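Local coordinates for assembly chaperone of ribosomal protein L4 (Acl4) (Chaetomium thermophilum, PDB 5TQB), which probably binds newly made ribosomal protein L4 and chaperones it until it can be built into the ribosome, at residues T216-P219 against P220-G224; R231-L234 against V235-I239; E252-I255 against A256-D259; S298-K301 against W302-C306. One frame throughout, in Å; residues are numbered along the deposited sequence.

Contact 1 (T216-P219 against P220-G224); sequences THLP and PEDPG
Leu218 and Asp222 meet on the closely packed side of this turn, where Leu218 CD2 lies 3.5 Å from Asp222 OD1. The same methyl also comes to 3.7 Å from Gly224 CA. Next to this, the ring of Pro219 sets its CG 3.9 Å from Asp222 CB, so a leucine branch and a proline ring both touch the aspartate. Two bonds fix the backbone here. Asp222 N donates to Pro219 O over 3.0 Å, nearly straight at 163°, though the N-H comes from above the carbonyl plane. Asp222 OD1 in turn accepts from Gly224 N at 2.8 Å, through the lone pair turned away from OD2. With CG anti to its own N (chi1 -168°), the carboxylate folds alongside the onward chain and can reach that N-H. Replacing the aspartate with an alanine would probably leave the N-H of Gly224 without this acceptor and uncover the methyl of Leu218. The outer side is looser. Glu221 is exposed and was modelled in two conformers, which makes the approach of its carboxylate to Pro219 CB doubtful. Pro220 and Glu221 also pack on polar side chains of another protein's chain. The whole piece belongs to the long connection between helix 201-212 and helix 228-240, and its geometry is that of a type I beta turn, Pro219 to Asp222, running straight into an Asx turn at Asp222.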
loop_
_atom_site.group_PDB
_atom_site.type_symbol
_atom_site.label_atom_id
_atom_site.label_comp_id
_atom_site.label_asym_id
_atom_site.label_seq_id
_atom_site.Cartn_x
_atom_site.Cartn_y
_atom_site.Cartn_z
ATOM N N THR B 216 -11.452 -4.863 4.328
ATOM C CA THR B 216 -11.517 -5.655 3.093
ATOM C C THR B 216 -12.673 -5.231 2.190
ATOM O O THR B 216 -12.635 -5.445 0.980
ATOM C CB THR B 216 -11.648 -7.161 3.375
ATOM O OG1 THR B 216 -12.790 -7.398 4.207
ATOM C CG2 THR B 216 -10.396 -7.687 4.054
ATOM N N HIS B 217 -13.691 -4.620 2.785
ATOM C CA HIS B 217 -14.872 -4.181 2.050
ATOM C C HIS B 217 -14.748 -2.734 1.563
ATOM O O HIS B 217 -15.623 -2.241 0.855
ATOM C CB HIS B 217 -16.118 -4.328 2.928
ATOM C CG HIS B 217 -15.997 -3.661 4.264
ATOM N ND1 HIS B 217 -16.460 -2.386 4.506
ATOM C CD2 HIS B 217 -15.454 -4.091 5.429
ATOM C CE1 HIS B 217 -16.215 -2.063 5.764
ATOM N NE2 HIS B 217 -15.603 -3.079 6.344
ATOM N N LEU B 218 -13.663 -2.059 1.934
ATOM C CA LEU B 218 -13.454 -0.666 1.538
ATOM C C LEU B 218 -12.927 -0.559 0.113
ATOM O O LEU B 218 -12.347 -1.513 -0.406
ATOM C CB LEU B 218 -12.458 0.020 2.478
ATOM C CG LEU B 218 -12.993 0.618 3.783
ATOM C CD1 LEU B 218 -13.911 -0.347 4.505
ATOM C CD2 LEU B 218 -11.837 1.035 4.679
ATOM N N PRO B 219 -13.125 0.606 -0.528
ATOM C CA PRO B 219 -12.474 0.844 -1.821
ATOM C C PRO B 219 -10.961 0.955 -1.640
ATOM O O PRO B 219 -10.517 1.424 -0.592
ATOM C CB PRO B 219 -13.082 2.168 -2.294
ATOM C CG PRO B 219 -13.615 2.819 -1.070
ATOM C CD PRO B 219 -14.006 1.719 -0.134
ATOM N N PRO B 220 -10.181 0.533 -2.647
ATOM C CA PRO B 220 -8.738 0.305 -2.484
ATOM C C PRO B 220 -7.892 1.513 -2.062
ATOM O O PRO B 220 -6.789 1.310 -1.547
ATOM C CB PRO B 220 -8.300 -0.205 -3.865
ATOM C CG PRO B 220 -9.369 0.212 -4.799
ATOM C CD PRO B 220 -10.636 0.214 -4.010
ATOM N N GLU B 221 -8.424 2.717 -2.258
ATOM C CA GLU B 221 -7.703 3.951 -1.965
ATOM C C GLU B 221 -8.178 4.602 -0.667
ATOM O O GLU B 221 -7.639 5.628 -0.252
ATOM C CB GLU B 221 -7.852 4.951 -3.122
ATOM C CG GLU B 221 -9.269 5.504 -3.335
ATOM C CD GLU B 221 -10.208 4.518 -4.005
ATOM O OE1 GLU B 221 -9.756 3.414 -4.365
ATOM O OE2 GLU B 221 -11.400 4.848 -4.174
ATOM N N ASP B 222 -9.186 4.009 -0.029
ATOM C CA ASP B 222 -9.764 4.571 1.186
ATOM C C ASP B 222 -8.696 4.652 2.279
ATOM O O ASP B 222 -7.882 3.739 2.416
ATOM C CB ASP B 222 -10.937 3.721 1.674
ATOM C CG ASP B 222 -11.743 4.411 2.761
ATOM O OD1 ASP B 222 -11.316 4.386 3.938
ATOM O OD2 ASP B 222 -12.811 4.975 2.437
ATOM N N PRO B 223 -8.687 5.747 3.057
ATOM C CA PRO B 223 -7.690 5.880 4.128
ATOM C C PRO B 223 -7.781 4.788 5.198
ATOM O O PRO B 223 -6.877 4.682 6.025
ATOM C CB PRO B 223 -8.022 7.241 4.756
ATOM C CG PRO B 223 -8.777 7.973 3.722
ATOM C CD PRO B 223 -9.541 6.945 2.957
ATOM N N GLY B 224 -8.856 4.006 5.189
ATOM C CA GLY B 224 -9.026 2.923 6.146
ATOM C C GLY B 224 -8.232 1.662 5.827
ATOM O O GLY B 224 -8.109 0.775 6.672
#

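Contact 2 (R231-L234 against V235-I239); sequences RVSL and VRLLI
Between Arg231 and Val235 the flat groups that meet are peptide carbonyls, and they are met differently from one residue to the next. Val235 N reaches Arg231 O at 3.1 Å from above the carbonyl plane, whereas Arg236 N comes to Val232 O within the plane, over a longer 3.3 Å. Beside these bonds, aliphatic carbons lie on the carbonyl oxygens: Val235 CG2 is 3.4 Å from Arg231 O, and Leu237 CG is 3.4 Å from Ser233 O. Leu238 N closes the next turn on Leu234 O at 2.9 Å. One turn apart, the leucine side chains slant across each other, Leu234 CG touching Leu238 CD1 at 4.1 Å. Leu238 CG lies anti to its carbonyl carbon (chi1 -73°), and CD1 reaches back a turn to Leu234. Leu208 of helix 201-212 covers Leu234, Leu237 and Leu238. The guanidinium of Arg231 looks away, to Pro226 O and Glu257. The chemistry implies two kinds of surface on helix 228-240: Leu234 and Leu238 pack inside the chain, while Ser233, Arg236, Leu237 and Ile239 face another protein's chain, mostly through packing, with one hydrogen bond from Arg236 NH2 to its backbone.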
loop_
_atom_site.group_PDB
_atom_site.type_symbol
_atom_site.label_atom_id
_atom_site.label_comp_id
_atom_site.label_asym_id
_atom_site.label_seq_id
_atom_site.Cartn_x
_atom_site.Cartn_y
_atom_site.Cartn_z
ATOM N N ARG B 231 0.350 -4.874 5.605
ATOM C CA ARG B 231 -0.419 -5.983 5.039
ATOM C C ARG B 231 0.471 -7.179 4.721
ATOM O O ARG B 231 -0.011 -8.301 4.605
ATOM C CB ARG B 231 -1.183 -5.539 3.791
ATOM C CG ARG B 231 -2.595 -5.036 4.092
ATOM C CD ARG B 231 -2.951 -3.823 3.265
ATOM N NE ARG B 231 -3.142 -4.159 1.865
ATOM C CZ ARG B 231 -2.963 -3.314 0.855
ATOM N NH1 ARG B 231 -2.574 -2.066 1.070
ATOM N NH2 ARG B 231 -3.169 -3.732 -0.383
ATOM N N VAL B 232 1.768 -6.940 4.578
ATOM C CA VAL B 232 2.717 -8.028 4.420
ATOM C C VAL B 232 2.761 -8.808 5.731
ATOM O O VAL B 232 2.643 -10.034 5.738
ATOM C CB VAL B 232 4.123 -7.514 4.053
ATOM C CG1 VAL B 232 5.136 -8.662 4.024
ATOM C CG2 VAL B 232 4.090 -6.809 2.709
ATOM N N SER B 233 2.916 -8.084 6.836
ATOM C CA SER B 233 2.917 -8.684 8.164
ATOM C C SER B 233 1.638 -9.477 8.381
ATOM O O SER B 233 1.653 -10.564 8.978
ATOM C CB SER B 233 3.052 -7.595 9.228
ATOM O OG SER B 233 2.646 -8.053 10.505
ATOM N N LEU B 234 0.532 -8.936 7.881
ATOM C CA LEU B 234 -0.760 -9.597 8.006
ATOM C C LEU B 234 -0.744 -10.973 7.339
ATOM O O LEU B 234 -1.204 -11.952 7.922
ATOM C CB LEU B 234 -1.861 -8.732 7.396
ATOM C CG LEU B 234 -3.248 -9.367 7.338
ATOM C CD1 LEU B 234 -3.776 -9.628 8.744
ATOM C CD2 LEU B 234 -4.190 -8.484 6.554
ATOM N N VAL B 235 -0.212 -11.044 6.122
ATOM C CA VAL B 235 -0.175 -12.303 5.384
ATOM C C VAL B 235 0.587 -13.382 6.153
ATOM O O VAL B 235 0.196 -14.550 6.134
ATOM C CB VAL B 235 0.451 -12.120 3.990
ATOM C CG1 VAL B 235 0.691 -13.456 3.313
ATOM C CG2 VAL B 235 -0.456 -11.273 3.118
ATOM N N ARG B 236 1.672 -12.986 6.816
ATOM C CA ARG B 236 2.481 -13.917 7.595
ATOM C C ARG B 236 1.656 -14.454 8.763
ATOM O O ARG B 236 1.704 -15.647 9.070
ATOM C CB ARG B 236 3.757 -13.237 8.103
ATOM C CG ARG B 236 4.779 -12.917 7.012
ATOM C CD ARG B 236 5.858 -11.935 7.495
ATOM N NE ARG B 236 6.666 -12.463 8.600
ATOM C CZ ARG B 236 7.894 -12.977 8.485
ATOM N NH1 ARG B 236 8.499 -13.049 7.305
ATOM N NH2 ARG B 236 8.530 -13.423 9.563
ATOM N N LEU B 237 0.879 -13.574 9.388
ATOM C CA LEU B 237 -0.016 -13.973 10.467
ATOM C C LEU B 237 -1.109 -14.920 9.975
ATOM O O LEU B 237 -1.484 -15.853 10.679
ATOM C CB LEU B 237 -0.664 -12.747 11.114
ATOM C CG LEU B 237 0.264 -11.744 11.804
ATOM C CD1 LEU B 237 -0.546 -10.576 12.315
ATOM C CD2 LEU B 237 1.034 -12.377 12.933
ATOM N N LEU B 238 -1.620 -14.670 8.772
ATOM C CA LEU B 238 -2.708 -15.470 8.208
ATOM C C LEU B 238 -2.280 -16.894 7.841
ATOM O O LEU B 238 -3.040 -17.844 8.030
ATOM C CB LEU B 238 -3.276 -14.787 6.963
ATOM C CG LEU B 238 -4.122 -13.531 7.172
ATOM C CD1 LEU B 238 -4.481 -12.937 5.824
ATOM C CD2 LEU B 238 -5.380 -13.835 7.965
ATOM N N ILE B 239 -1.078 -17.036 7.291
ATOM C CA ILE B 239 -0.558 -18.352 6.944
ATOM C C ILE B 239 -0.206 -19.106 8.227
ATOM O O ILE B 239 -0.382 -20.319 8.313
ATOM C CB ILE B 239 0.677 -18.246 6.032
ATOM C CG1 ILE B 239 0.308 -17.543 4.729
ATOM C CG2 ILE B 239 1.228 -19.625 5.699
ATOM C CD1 ILE B 239 1.505 -17.066 3.936
#

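Contact 3 (E252-I255 against A256-D259); sequences ERLI and AEDD. With EDO (1,2-ethanediol), chain F; EDO (1,2-ethanediol), chain G.
Leu254 O receives two backbone N-H groups as helix 244-257 runs out, Asp258 N and Glu257 N, each at 3.0 Å. The first lies in the carbonyl plane; the second comes steeply from above it, 65° out, so the two donors approach the oxygen from distinct directions. Two residues earlier, Ala256 N bonds to Glu252 O at 3.1 Å. Among the side chains, Glu257 has its strongest partner in Arg231 of helix 228-240, a salt bridge made by OE2. Its other oxygen, OE1, faces Arg253, but NH1 stays 4.5 Å away, beyond a salt bridge. A water lies in this gap and donates to Glu257 OE1 at 2.8 Å; its approach to Arg253 is weak and too short to lean on. Glu257 CG is anti to its carbonyl carbon (chi1 -67°) and the chain runs straight from there, which carries the carboxylate back beside the arginine, with OE1 3.8 Å from Arg253 CG. Two ethanediol molecules, probably from the crystallisation liquor, make weak bonds, one to Glu252 O and the other to Asp259. Packing is lighter: Ala256 CB rests on Arg253 O at 3.3 Å, and Ile255 CG2 touches Asp259 CB at 4.0 Å. Trp265 NE1 bonds to Asp259 O, while Asp259 OD2 bonds to a polar side chain of another protein's chain. This is the C-terminal turn of a helix passing into the short loop before helix 262-281, in an all-helical chain consistent with the tetratricopeptide-repeat family.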
loop_
_atom_site.group_PDB
_atom_site.type_symbol
_atom_site.label_atom_id
_atom_site.label_comp_id
_atom_site.label_asym_id
_atom_site.label_seq_id
_atom_site.Cartn_x
_atom_site.Cartn_y
_atom_site.Cartn_z
ATOM N N GLU B 252 -3.272 -11.174 -3.502
ATOM C CA GLU B 252 -3.644 -10.820 -4.865
ATOM C C GLU B 252 -3.833 -9.306 -5.004
ATOM O O GLU B 252 -3.406 -8.717 -5.997
ATOM C CB GLU B 252 -4.901 -11.571 -5.304
ATOM C CG GLU B 252 -5.147 -11.469 -6.803
ATOM C CD GLU B 252 -6.072 -12.546 -7.341
ATOM O OE1 GLU B 252 -6.014 -13.695 -6.846
ATOM O OE2 GLU B 252 -6.852 -12.243 -8.271
ATOM N N ARG B 253 -4.457 -8.682 -4.006
ATOM C CA ARG B 253 -4.584 -7.225 -3.966
ATOM C C ARG B 253 -3.206 -6.573 -3.918
ATOM O O ARG B 253 -2.948 -5.599 -4.622
ATOM C CB ARG B 253 -5.401 -6.791 -2.745
ATOM C CG ARG B 253 -5.454 -5.271 -2.480
ATOM C CD ARG B 253 -6.571 -4.586 -3.251
ATOM N NE ARG B 253 -7.886 -4.885 -2.687
ATOM C CZ ARG B 253 -8.421 -4.258 -1.642
ATOM N NH1 ARG B 253 -7.760 -3.284 -1.025
ATOM N NH2 ARG B 253 -9.624 -4.610 -1.206
ATOM N N LEU B 254 -2.325 -7.103 -3.079
ATOM C CA LEU B 254 -0.996 -6.529 -2.932
ATOM C C LEU B 254 -0.231 -6.524 -4.254
ATOM O O LEU B 254 0.421 -5.536 -4.589
ATOM C CB LEU B 254 -0.207 -7.266 -1.850
ATOM C CG LEU B 254 -0.639 -6.976 -0.408
ATOM C CD1 LEU B 254 -0.002 -7.965 0.563
ATOM C CD2 LEU B 254 -0.281 -5.550 -0.006
ATOM N N ILE B 255 -0.323 -7.619 -5.007
ATOM C CA ILE B 255 0.357 -7.734 -6.297
ATOM C C ILE B 255 -0.285 -6.820 -7.338
ATOM O O ILE B 255 0.368 -6.384 -8.288
ATOM C CB ILE B 255 0.350 -9.202 -6.800
ATOM C CG1 ILE B 255 1.304 -10.056 -5.967
ATOM C CG2 ILE B 255 0.753 -9.309 -8.267
ATOM C CD1 ILE B 255 2.780 -9.662 -6.072
ATOM N N ALA B 256 -1.565 -6.529 -7.159
ATOM C CA ALA B 256 -2.243 -5.583 -8.029
ATOM C C ALA B 256 -1.743 -4.143 -7.794
ATOM O O ALA B 256 -2.010 -3.256 -8.602
ATOM C CB ALA B 256 -3.746 -5.678 -7.834
ATOM N N GLU B 257 -0.995 -3.932 -6.710
ATOM C CA GLU B 257 -0.486 -2.609 -6.333
ATOM C C GLU B 257 1.026 -2.470 -6.563
ATOM O O GLU B 257 1.525 -1.373 -6.833
ATOM C CB GLU B 257 -0.808 -2.328 -4.863
ATOM C CG GLU B 257 -2.295 -2.164 -4.578
ATOM C CD GLU B 257 -2.598 -2.009 -3.095
ATOM O OE1 GLU B 257 -3.788 -1.874 -2.731
ATOM O OE2 GLU B 257 -1.647 -2.029 -2.284
ATOM N N ASP B 258 1.748 -3.581 -6.436
ATOM C CA ASP B 258 3.183 -3.621 -6.724
ATOM C C ASP B 258 3.622 -5.040 -7.079
ATOM O O ASP B 258 3.857 -5.867 -6.191
ATOM C CB ASP B 258 3.996 -3.116 -5.527
ATOM C CG ASP B 258 5.500 -3.156 -5.779
ATOM O OD1 ASP B 258 6.274 -2.897 -4.832
ATOM O OD2 ASP B 258 5.916 -3.455 -6.919
ATOM N N ASP B 259 3.736 -5.315 -8.375
ATOM C CA ASP B 259 4.072 -6.653 -8.835
ATOM C C ASP B 259 5.581 -6.847 -8.941
ATOM O O ASP B 259 6.047 -7.854 -9.481
ATOM C CB ASP B 259 3.372 -6.979 -10.160
ATOM C CG ASP B 259 3.818 -6.088 -11.300
ATOM O OD1 ASP B 259 3.086 -6.027 -12.313
ATOM O OD2 ASP B 259 4.893 -5.458 -11.190
HETATM C C1 EDO F . -2.507 -8.920 -9.573
HETATM O O1 EDO F . -3.779 -9.427 -9.230
HETATM C C2 EDO F . -2.615 -8.062 -10.814
HETATM O O2 EDO F . -1.338 -7.575 -11.171
HETATM C C1 EDO G . 3.748 -9.813 -13.545
HETATM O O1 EDO G . 2.691 -9.310 -12.757
HETATM C C2 EDO G . 4.938 -8.878 -13.469
HETATM O O2 EDO G . 5.571 -9.006 -12.212
HETATM O O HOH W 1 -6.172 -1.485 -1.399
#

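Contact 4 (S298-K301 against W302-C306); sequences SSRK and WLRQC. With EDO (1,2-ethanediol), chain G.
Backbone bonds come first: Trp302 N to Ser298 O at 3.0 Å and Arg304 N to Arg300 O at 2.8 Å are two of four successive i to i+4 links along helix 291-313. Ser298 O also meets the indole, lying at the ring edge 3.0 Å from Trp302 CD1. The arginine pair combines like charges with aliphatic packing. Arg300 and Arg304 run side by side, and Arg300 CD sits over one face of the Arg304 guanidinium, 3.4 Å from NH1. Arg304 CG lies anti to its carbonyl carbon (chi1 -73°) and the chain bends at chi2, bringing that face over the methylene. The guanidinium planes are 59° apart and Arg300 NH1 lies 3.8 Å from Arg304 NH1, like charges probably eased by solvent. With an alanine at Arg300, the Arg304 guanidinium would probably lose its methylene cover and be freer to turn. A weak polar contact joins Gln305 NE2 to a bound ethanediol. Leu303 CD1 stands 4.0 Å from Ser299 OG, which bonds to Gly269 O. Leu303 packs on Leu327 and Ile328 of helix 318-333, while Trp302 meets Trp265 edge-to-face and Arg272 by cation-pi contact on helix 262-281, and also touches helix 244-257.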
loop_
_atom_site.group_PDB
_atom_site.type_symbol
_atom_site.label_atom_id
_atom_site.label_comp_id
_atom_site.label_asym_id
_atom_site.label_seq_id
_atom_site.Cartn_x
_atom_site.Cartn_y
_atom_site.Cartn_z
ATOM N N SER B 298 -0.869 -22.946 -9.501
ATOM C CA SER B 298 -0.774 -21.505 -9.280
ATOM C C SER B 298 0.322 -21.174 -8.271
ATOM O O SER B 298 0.960 -20.130 -8.367
ATOM C CB SER B 298 -2.115 -20.921 -8.825
ATOM O OG SER B 298 -2.754 -21.765 -7.886
ATOM N N SER B 299 0.548 -22.063 -7.309
ATOM C CA SER B 299 1.635 -21.873 -6.357
ATOM C C SER B 299 2.955 -21.815 -7.116
ATOM O O SER B 299 3.798 -20.958 -6.856
ATOM C CB SER B 299 1.657 -23.005 -5.326
ATOM O OG SER B 299 2.753 -22.864 -4.436
ATOM N N ARG B 300 3.111 -22.720 -8.074
ATOM C CA ARG B 300 4.312 -22.775 -8.899
ATOM C C ARG B 300 4.476 -21.497 -9.728
ATOM O O ARG B 300 5.591 -20.994 -9.892
ATOM C CB ARG B 300 4.249 -23.985 -9.827
ATOM C CG ARG B 300 5.588 -24.387 -10.410
ATOM C CD ARG B 300 5.442 -24.847 -11.852
ATOM N NE ARG B 300 4.429 -25.886 -12.011
ATOM C CZ ARG B 300 3.915 -26.254 -13.181
ATOM N NH1 ARG B 300 4.310 -25.665 -14.301
ATOM N NH2 ARG B 300 2.998 -27.211 -13.234
ATOM N N LYS B 301 3.366 -20.982 -10.252
ATOM C CA LYS B 301 3.386 -19.774 -11.076
ATOM C C LYS B 301 3.834 -18.566 -10.261
ATOM O O LYS B 301 4.612 -17.740 -10.735
ATOM C CB LYS B 301 2.003 -19.511 -11.676
ATOM C CG LYS B 301 1.567 -20.553 -12.697
ATOM C CD LYS B 301 0.105 -20.384 -13.099
ATOM C CE LYS B 301 -0.369 -21.536 -13.983
ATOM N NZ LYS B 301 -1.827 -21.467 -14.296
ATOM N N TRP B 302 3.341 -18.471 -9.033
ATOM C CA TRP B 302 3.732 -17.391 -8.138
ATOM C C TRP B 302 5.218 -17.479 -7.796
ATOM O O TRP B 302 5.918 -16.465 -7.778
ATOM C CB TRP B 302 2.887 -17.422 -6.863
ATOM C CG TRP B 302 1.544 -16.767 -7.012
ATOM C CD1 TRP B 302 0.481 -17.225 -7.734
ATOM C CD2 TRP B 302 1.120 -15.534 -6.416
ATOM N NE1 TRP B 302 -0.577 -16.355 -7.627
ATOM C CE2 TRP B 302 -0.210 -15.308 -6.825
ATOM C CE3 TRP B 302 1.737 -14.601 -5.578
ATOM C CZ2 TRP B 302 -0.936 -14.187 -6.419
ATOM C CZ3 TRP B 302 1.016 -13.485 -5.180
ATOM C CH2 TRP B 302 -0.305 -13.289 -5.600
ATOM N N LEU B 303 5.703 -18.694 -7.543
ATOM C CA LEU B 303 7.084 -18.886 -7.116
ATOM C C LEU B 303 8.058 -18.707 -8.274
ATOM O O LEU B 303 9.154 -18.183 -8.092
ATOM C CB LEU B 303 7.260 -20.265 -6.481
ATOM C CG LEU B 303 6.538 -20.488 -5.148
ATOM C CD1 LEU B 303 6.632 -21.951 -4.746
ATOM C CD2 LEU B 303 7.105 -19.596 -4.052
ATOM N N ARG B 304 7.665 -19.161 -9.459
ATOM C CA ARG B 304 8.457 -18.917 -10.658
ATOM C C ARG B 304 8.601 -17.412 -10.835
ATOM O O ARG B 304 9.698 -16.902 -11.061
ATOM C CB ARG B 304 7.788 -19.537 -11.886
ATOM C CG ARG B 304 7.875 -21.061 -11.937
ATOM C CD ARG B 304 9.010 -21.537 -12.830
ATOM N NE ARG B 304 9.202 -22.983 -12.749
ATOM C CZ ARG B 304 8.469 -23.882 -13.405
ATOM N NH1 ARG B 304 7.475 -23.499 -14.197
ATOM N NH2 ARG B 304 8.727 -25.174 -13.260
ATOM N N GLN B 305 7.484 -16.708 -10.697
ATOM C CA GLN B 305 7.463 -15.264 -10.880
ATOM C C GLN B 305 8.265 -14.573 -9.785
ATOM O O GLN B 305 8.857 -13.519 -10.012
ATOM C CB GLN B 305 6.025 -14.755 -10.882
ATOM C CG GLN B 305 5.891 -13.274 -11.218
ATOM C CD GLN B 305 6.382 -12.946 -12.615
ATOM O OE1 GLN B 305 6.378 -13.795 -13.507
ATOM N NE2 GLN B 305 6.808 -11.706 -12.811
ATOM N N CYS B 306 8.286 -15.170 -8.596
ATOM C CA CYS B 306 9.081 -14.634 -7.502
ATOM C C CYS B 306 10.557 -14.637 -7.883
ATOM O O CYS B 306 11.229 -13.613 -7.777
ATOM C CB CYS B 306 8.860 -15.440 -6.222
ATOM S SG CYS B 306 10.040 -15.079 -4.903
HETATM C C1 EDO G . 3.748 -9.813 -13.545
HETATM O O1 EDO G . 2.691 -9.310 -12.757
HETATM C C2 EDO G . 4.938 -8.878 -13.469
HETATM O O2 EDO G . 5.571 -9.006 -12.212
#

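In the fold
The four contacts follow one another along the chain, from the loop before helix 228-240 through that helix to helices 244-257 and 291-313. Contacts 1 and 2 have centres 18 Å apart and do not touch. Contact 3 is the hub: its centre lies 14 Å from each of the others, and it touches all three. Arg253 packs on the loop of contact 1, Glu257 bridges to Arg231 of contact 2, and Ile255 meets the Trp302 ring of contact 4. Contacts 1 and 4 are farthest apart, about 27 Å between centres. Contacts 1 to 3 reach another protein's chain; contact 4 does not, consistent with the partner being held by the part of the fold that carries the first three.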